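Local coordinates for protein sugar-binding transcriptional regulator, LacI family (Enterococcus faecalis, PDB 3CS3) that probably regulates transcription as a LacI-family DNA-binding repressor that responds to a sugar or similar small-molecule effector, at residues A[94-99]-A[250-255]; A[123-128]-A[151-156]; A[158-163]-A[188-193]. All blocks are in the same frame, centred on the assembly; numbering follows the deposited sequence.

Interaction 1: residues A[94-99]-A[250-255]; sequences NIRQVL and EAAESE. With SO4 (sulfate ion), chain E; SO4 (sulfate ion), chain B.
Q97 and L99 take hold of E255 from either side of V98, and this parallel pairing is the tight half of the contact. E255 N donates to Q97 O at 3.0 Å, and L99 N donates to E255 O at 3.1 Å. One residue earlier the backbone pairing gives way to a side chain: S254 OG accepts the N-H of Q97 at 2.9 Å. The hydroxyl is brought there by a chi1 of -69°, which sets OG anti to the serine's own carbonyl carbon and against CB of Q97. Toward A252 the backbones diverge, and the side chain of R96 spans the distance. Its NE lies 2.9 Å from A252 O, but the bond is bent and weak. The guanidinium is held more firmly by ions at the solvent side. NH1 and NH2 both donate to the sulfate of chain B, NH1 to O3 at 2.8 Å, while NH2 also reaches O2 of the sulfate of chain E at 2.9 Å. That same O2 accepts A252 N at 2.7 Å, so one oxygen joins the two segments. NH1 further donates to I95 O from well above the carbonyl plane. Both ions probably come from the crystallisation liquor, and the two anions would offset the arginine charge. The contact is where strand 255-262 joins the mixed sheet of this lobe alongside strand 95-100, whose other neighbour is strand 82-85. Helix 232-247 packs against R96, V98 and A252, with W235 bonded to V98 O and K242 salt-bridged to E255, whereas I95 turns to helix 70-78.

Interaction 2: residues A[123-128]-A[151-156]; sequences LLSGPE and YEIIQG
L123 bonds to the residues before and after I153: L123 N donates to E152 O at 2.7 Å, and I154 N donates to L123 O at 2.8 Å. S125 N then continues the parallel ladder to I154 O at 3.0 Å. The axes of the two strands cross at -24°. On one face of the sheet CD1 of L123 touches both Y151 and I153, 4.0 Å from Y151 CD2 and 4.1 Å from I153 CG1. On the other, CD1 of L124 meets CG2 of I154 at 4.2 Å and also lies against the I154 carbonyl. This is the pairing of a beta-alpha-beta unit, strand 121-125, helix 131-146 and strand 151-155, in the four-stranded parallel sheet of the second lobe, where 151-155 is an outermost strand of the chain. The Q155 chain bends: a chi2 of 70° turns CD back toward residues 126-128, and NE2 lies 2.7 Å from G126 O, at an angle too poor for a hydrogen bond. S125 OG, placed between its own backbone N and carbonyl carbon by a chi1 of 71°, donates to G126 O at 3.2 Å, in the carbonyl plane and on a lone pair. Further out, helix 131-146 covers the L123 and Y151 face through L137, T141 and L144. Helix 160-170 lies on the opposite face, with A166 touching both L124 and I154. S133 makes a weak bond to G126 N, and P127 rests on F158.

Interaction 3: residues A[158-163]-A[188-193]; sequences FTEPSG and MAIGVY
M188 packs its side chain against T159 and S162 at the N-terminal end of helix 160-170, CG lying 3.4 Å from T159 O and 3.5 Å from S162 OG. Its sulfur accepts a weak hydrogen bond from F158 N at 3.7 Å. At the tip the chain bends (chi3 -54°), and CE comes to 4.0 Å from CD1 of the F158 ring, meeting it obliquely. G163 brings the two backbones together: without a side chain, its CA lies 3.3 Å from M188 O in a CA-H...O contact. G191 does the same from the other helix, its CA lying 3.5 Å from E160 O, so glycines on both sides allow close helix packing. E160 completes the contact with an extended chain that passes G191 at CG. Its OE1 lies 3.4 Å from I190 CG2, while OE2 forms a salt bridge to K194. S162 OG has T159 O and D157 OD1 within reach. Beneath the pair, M188 and V192 rest on L124 of strand 121-125, V192 also reaches I207 and I209 of strand 207-210, and helices 160-170 and 186-196 pack side by side over the parallel sheet.

Interactions 2 and 3 form one continuous piece of the second lobe, their centres about 12 Å apart. The join is made by M188, whose SD lies 3.4 Å from S125 O, and by P127 CD, 3.6 Å from F158 CD2. Interaction 1 belongs to the other lobe, its centre about 29 Å from that of interaction 2 and 32 Å from that of interaction 3; along the chain, both are nested in the loop that interaction 1 closes. F158 meets the ring of Y18, and P127 touches W66, both from the first lobe. A bound glycerol, probably from the crystallisation liquor, lies about 4 Å from the F158 side chain, consistent with the interlobe cleft where LacI-family relatives bind their effectors.

Interaction 1: residues A[94-99]-A[250-255]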
# COMPACT_ATOMS: atom_id res chain seq x y z
N ASN A 94 9.64 20.22 20.87
CA ASN A 94 10.22 19.27 19.90
C ASN A 94 9.20 18.45 19.08
O ASN A 94 9.58 17.61 18.28
CB ASN A 94 11.27 18.34 20.53
CG ASN A 94 12.68 18.78 20.22
OD1 ASN A 94 12.97 19.29 19.13
ND2 ASN A 94 13.58 18.56 21.17
N ILE A 95 7.91 18.71 19.30
CA ILE A 95 6.87 18.06 18.51
C ILE A 95 5.98 19.09 17.81
O ILE A 95 5.61 20.10 18.40
CB ILE A 95 6.01 17.06 19.36
CG1 ILE A 95 6.92 16.17 20.22
CG2 ILE A 95 5.15 16.19 18.44
CD1 ILE A 95 6.19 15.29 21.22
N ARG A 96 5.69 18.85 16.53
CA ARG A 96 4.74 19.66 15.77
C ARG A 96 3.66 18.79 15.15
O ARG A 96 3.81 17.58 15.09
CB ARG A 96 5.45 20.47 14.69
CG ARG A 96 6.40 21.51 15.25
CD ARG A 96 5.69 22.58 16.09
NE ARG A 96 6.64 23.64 16.40
CZ ARG A 96 7.39 23.68 17.49
NH1 ARG A 96 7.28 22.73 18.42
NH2 ARG A 96 8.25 24.67 17.67
N GLN A 97 2.57 19.42 14.68
CA GLN A 97 1.43 18.70 14.12
C GLN A 97 1.17 19.10 12.68
O GLN A 97 1.15 20.28 12.36
CB GLN A 97 0.15 19.01 14.90
CG GLN A 97 0.23 18.87 16.40
CD GLN A 97 -0.84 19.68 17.12
OE1 GLN A 97 -0.81 19.83 18.34
NE2 GLN A 97 -1.81 20.21 16.36
N VAL A 98 0.98 18.11 11.81
CA VAL A 98 0.40 18.36 10.49
C VAL A 98 -0.82 17.45 10.34
O VAL A 98 -0.70 16.28 9.98
CB VAL A 98 1.40 18.17 9.31
CG1 VAL A 98 0.76 18.63 8.00
CG2 VAL A 98 2.68 18.94 9.54
N LEU A 99 -1.99 18.00 10.64
CA LEU A 99 -3.20 17.21 10.79
C LEU A 99 -4.21 17.45 9.67
O LEU A 99 -4.22 18.52 9.07
CB LEU A 99 -3.86 17.51 12.13
CG LEU A 99 -3.01 17.40 13.40
CD1 LEU A 99 -3.85 17.73 14.61
CD2 LEU A 99 -2.40 16.01 13.55
N GLU A 250 14.29 26.17 13.79
CA GLU A 250 13.55 27.24 13.13
C GLU A 250 12.07 27.28 13.49
O GLU A 250 11.57 26.45 14.26
CB GLU A 250 13.75 27.16 11.61
CG GLU A 250 15.16 27.51 11.16
CD GLU A 250 15.54 26.91 9.81
OE1 GLU A 250 14.64 26.42 9.09
OE2 GLU A 250 16.75 26.92 9.48
N ALA A 251 11.37 28.28 12.93
CA ALA A 251 9.94 28.42 13.10
C ALA A 251 9.22 27.41 12.21
O ALA A 251 9.29 27.46 10.98
CB ALA A 251 9.49 29.84 12.77
N ALA A 252 8.53 26.47 12.87
CA ALA A 252 7.85 25.38 12.21
C ALA A 252 6.46 25.23 12.81
O ALA A 252 6.22 24.30 13.56
CB ALA A 252 8.65 24.10 12.38
N GLU A 253 5.56 26.15 12.48
CA GLU A 253 4.23 26.18 13.07
C GLU A 253 3.37 25.00 12.63
O GLU A 253 3.43 24.59 11.47
CB GLU A 253 3.51 27.49 12.75
CG GLU A 253 4.07 28.70 13.47
CD GLU A 253 3.49 30.02 12.97
OE1 GLU A 253 3.78 31.06 13.59
OE2 GLU A 253 2.76 30.01 11.96
N SER A 254 2.58 24.46 13.56
CA SER A 254 1.63 23.39 13.27
C SER A 254 0.57 23.85 12.27
O SER A 254 0.13 24.99 12.30
CB SER A 254 0.97 22.89 14.55
OG SER A 254 1.91 22.19 15.36
N GLU A 255 0.18 22.94 11.37
CA GLU A 255 -0.69 23.27 10.25
C GLU A 255 -1.78 22.22 10.05
O GLU A 255 -1.72 21.13 10.60
CB GLU A 255 0.13 23.38 8.97
CG GLU A 255 0.83 24.72 8.80
CD GLU A 255 1.45 24.90 7.44
OE1 GLU A 255 0.76 24.68 6.42
OE2 GLU A 255 2.64 25.28 7.38
S SO4 E . 7.21 27.56 15.99
O1 SO4 E . 5.92 26.88 15.98
O2 SO4 E . 8.25 26.64 15.55
O3 SO4 E . 7.17 28.71 15.10
O4 SO4 E . 7.50 28.00 17.36
S SO4 B . 10.34 23.74 20.33
O1 SO4 B . 10.97 24.07 21.61
O2 SO4 B . 11.01 22.59 19.75
O3 SO4 B . 8.93 23.44 20.56
O4 SO4 B . 10.45 24.88 19.42
O HOH W 1 -2.70 21.25 13.80

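Interaction 2: residues A[123-128]-A[151-156]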
# COMPACT_ATOMS: atom_id res chain seq x y z
N LEU A 123 -22.72 5.52 11.42
CA LEU A 123 -21.38 6.10 11.48
C LEU A 123 -20.36 5.01 11.72
O LEU A 123 -20.15 4.58 12.85
CB LEU A 123 -21.29 7.18 12.57
CG LEU A 123 -22.22 8.41 12.50
CD1 LEU A 123 -22.20 9.17 13.82
CD2 LEU A 123 -21.89 9.34 11.33
N LEU A 124 -19.73 4.56 10.63
CA LEU A 124 -18.69 3.54 10.71
C LEU A 124 -17.36 4.23 11.02
O LEU A 124 -16.74 4.84 10.15
CB LEU A 124 -18.63 2.74 9.40
CG LEU A 124 -17.66 1.58 9.20
CD1 LEU A 124 -17.52 0.67 10.43
CD2 LEU A 124 -18.07 0.77 7.96
N SER A 125 -16.97 4.15 12.29
CA SER A 125 -15.82 4.89 12.77
C SER A 125 -14.57 4.02 12.77
O SER A 125 -14.66 2.81 12.59
CB SER A 125 -16.08 5.44 14.18
OG SER A 125 -16.10 4.40 15.15
N GLY A 126 -13.42 4.66 12.94
CA GLY A 126 -12.18 3.95 13.22
C GLY A 126 -12.03 3.74 14.72
O GLY A 126 -13.03 3.76 15.45
N PRO A 127 -10.79 3.55 15.19
CA PRO A 127 -10.47 3.33 16.60
C PRO A 127 -10.91 4.51 17.46
O PRO A 127 -10.64 5.66 17.10
CB PRO A 127 -8.95 3.20 16.60
CG PRO A 127 -8.60 2.83 15.20
CD PRO A 127 -9.57 3.56 14.36
N GLU A 128 -11.57 4.22 18.58
CA GLU A 128 -12.17 5.27 19.41
C GLU A 128 -11.14 6.08 20.19
O GLU A 128 -11.40 7.23 20.54
CB GLU A 128 -13.27 4.71 20.33
CG GLU A 128 -12.79 3.87 21.51
CD GLU A 128 -13.92 3.56 22.49
OE1 GLU A 128 -14.70 2.63 22.22
OE2 GLU A 128 -14.01 4.25 23.52
N TYR A 151 -28.72 8.49 14.73
CA TYR A 151 -27.50 7.84 14.31
C TYR A 151 -27.16 6.61 15.15
O TYR A 151 -27.59 6.50 16.30
CB TYR A 151 -26.31 8.83 14.28
CG TYR A 151 -25.89 9.42 15.62
CD1 TYR A 151 -26.22 10.73 15.96
CD2 TYR A 151 -25.15 8.67 16.54
CE1 TYR A 151 -25.82 11.28 17.18
CE2 TYR A 151 -24.76 9.20 17.76
CZ TYR A 151 -25.10 10.50 18.08
OH TYR A 151 -24.70 11.03 19.29
N GLU A 152 -26.40 5.70 14.56
CA GLU A 152 -25.77 4.61 15.29
C GLU A 152 -24.28 4.64 14.96
O GLU A 152 -23.89 4.80 13.80
CB GLU A 152 -26.39 3.27 14.90
CG GLU A 152 -25.89 2.09 15.73
CD GLU A 152 -26.79 0.87 15.67
OE1 GLU A 152 -27.34 0.56 14.59
OE2 GLU A 152 -26.95 0.22 16.73
N ILE A 153 -23.45 4.50 15.99
CA ILE A 153 -22.00 4.45 15.85
C ILE A 153 -21.55 2.99 15.83
O ILE A 153 -21.81 2.24 16.77
CB ILE A 153 -21.29 5.20 17.02
CG1 ILE A 153 -21.64 6.68 16.99
CG2 ILE A 153 -19.77 4.99 16.97
CD1 ILE A 153 -21.29 7.43 18.26
N ILE A 154 -20.89 2.60 14.74
CA ILE A 154 -20.38 1.24 14.60
C ILE A 154 -18.86 1.27 14.58
O ILE A 154 -18.25 1.92 13.74
CB ILE A 154 -20.94 0.55 13.34
CG1 ILE A 154 -22.46 0.43 13.47
CG2 ILE A 154 -20.33 -0.84 13.15
CD1 ILE A 154 -23.16 0.56 12.18
N GLN A 155 -18.27 0.56 15.54
CA GLN A 155 -16.82 0.54 15.75
C GLN A 155 -16.09 -0.27 14.68
O GLN A 155 -16.46 -1.41 14.38
CB GLN A 155 -16.51 -0.03 17.14
CG GLN A 155 -15.11 0.26 17.66
CD GLN A 155 -14.89 1.73 18.01
OE1 GLN A 155 -15.72 2.36 18.67
NE2 GLN A 155 -13.76 2.27 17.59
N GLY A 156 -15.08 0.35 14.08
CA GLY A 156 -14.16 -0.31 13.15
C GLY A 156 -12.74 0.05 13.56
O GLY A 156 -12.52 0.55 14.66

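Interaction 3: residues A[158-163]-A[188-193]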
# COMPACT_ATOMS: atom_id res chain seq x y z
N PHE A 158 -10.28 1.28 10.92
CA PHE A 158 -9.75 1.89 9.68
C PHE A 158 -9.35 0.89 8.58
O PHE A 158 -9.05 1.29 7.46
CB PHE A 158 -8.60 2.88 9.95
CG PHE A 158 -9.05 4.23 10.44
CD1 PHE A 158 -10.23 4.82 9.96
CD2 PHE A 158 -8.27 4.95 11.35
CE1 PHE A 158 -10.64 6.08 10.41
CE2 PHE A 158 -8.67 6.21 11.80
CZ PHE A 158 -9.86 6.78 11.32
N THR A 159 -9.38 -0.41 8.90
CA THR A 159 -9.00 -1.43 7.93
C THR A 159 -10.23 -1.97 7.23
O THR A 159 -11.34 -1.90 7.76
CB THR A 159 -8.24 -2.61 8.58
OG1 THR A 159 -9.16 -3.46 9.28
CG2 THR A 159 -7.15 -2.13 9.54
N GLU A 160 -10.01 -2.51 6.03
CA GLU A 160 -11.07 -3.10 5.20
C GLU A 160 -11.85 -4.29 5.82
O GLU A 160 -13.08 -4.34 5.66
CB GLU A 160 -10.50 -3.43 3.81
CG GLU A 160 -11.46 -4.07 2.82
CD GLU A 160 -10.82 -4.36 1.48
OE1 GLU A 160 -10.21 -3.43 0.90
OE2 GLU A 160 -10.93 -5.50 1.00
N PRO A 161 -11.16 -5.25 6.49
CA PRO A 161 -11.91 -6.31 7.22
C PRO A 161 -12.99 -5.83 8.21
O PRO A 161 -14.01 -6.50 8.34
CB PRO A 161 -10.80 -7.05 7.98
CG PRO A 161 -9.60 -6.87 7.15
CD PRO A 161 -9.71 -5.49 6.58
N SER A 162 -12.76 -4.71 8.89
CA SER A 162 -13.73 -4.16 9.83
C SER A 162 -14.93 -3.53 9.13
O SER A 162 -16.03 -3.52 9.69
CB SER A 162 -13.10 -3.13 10.78
OG SER A 162 -12.75 -1.94 10.10
N GLY A 163 -14.72 -3.01 7.93
CA GLY A 163 -15.80 -2.49 7.10
C GLY A 163 -16.69 -3.61 6.59
O GLY A 163 -17.91 -3.44 6.48
N MET A 188 -12.64 1.12 4.86
CA MET A 188 -13.82 0.55 5.51
C MET A 188 -15.01 0.56 4.55
O MET A 188 -15.78 -0.39 4.52
CB MET A 188 -14.15 1.26 6.83
CG MET A 188 -13.24 0.87 8.01
SD MET A 188 -13.70 1.50 9.65
CE MET A 188 -13.80 3.25 9.29
N ALA A 189 -15.13 1.61 3.74
CA ALA A 189 -16.16 1.70 2.70
C ALA A 189 -16.00 0.62 1.63
O ALA A 189 -17.00 0.07 1.18
CB ALA A 189 -16.18 3.09 2.07
N ILE A 190 -14.76 0.33 1.23
CA ILE A 190 -14.48 -0.74 0.27
C ILE A 190 -14.86 -2.11 0.85
O ILE A 190 -15.41 -2.96 0.14
CB ILE A 190 -13.00 -0.72 -0.24
CG1 ILE A 190 -12.71 0.54 -1.07
CG2 ILE A 190 -12.64 -1.99 -1.04
CD1 ILE A 190 -13.61 0.74 -2.30
N GLY A 191 -14.60 -2.29 2.14
CA GLY A 191 -15.09 -3.45 2.89
C GLY A 191 -16.60 -3.61 2.84
O GLY A 191 -17.10 -4.73 2.76
N VAL A 192 -17.32 -2.49 2.88
CA VAL A 192 -18.78 -2.50 2.75
C VAL A 192 -19.18 -2.94 1.33
O VAL A 192 -20.07 -3.78 1.19
CB VAL A 192 -19.42 -1.13 3.15
CG1 VAL A 192 -20.93 -1.11 2.88
CG2 VAL A 192 -19.15 -0.82 4.61
N TYR A 193 -18.51 -2.39 0.31
CA TYR A 193 -18.69 -2.83 -1.09
C TYR A 193 -18.53 -4.34 -1.25
O TYR A 193 -19.34 -4.98 -1.93
CB TYR A 193 -17.68 -2.14 -2.01
CG TYR A 193 -18.10 -0.80 -2.56
CD1 TYR A 193 -18.13 0.34 -1.75
CD2 TYR A 193 -18.43 -0.66 -3.90
CE1 TYR A 193 -18.50 1.57 -2.26
CE2 TYR A 193 -18.79 0.58 -4.42
CZ TYR A 193 -18.83 1.69 -3.60
OH TYR A 193 -19.19 2.91 -4.11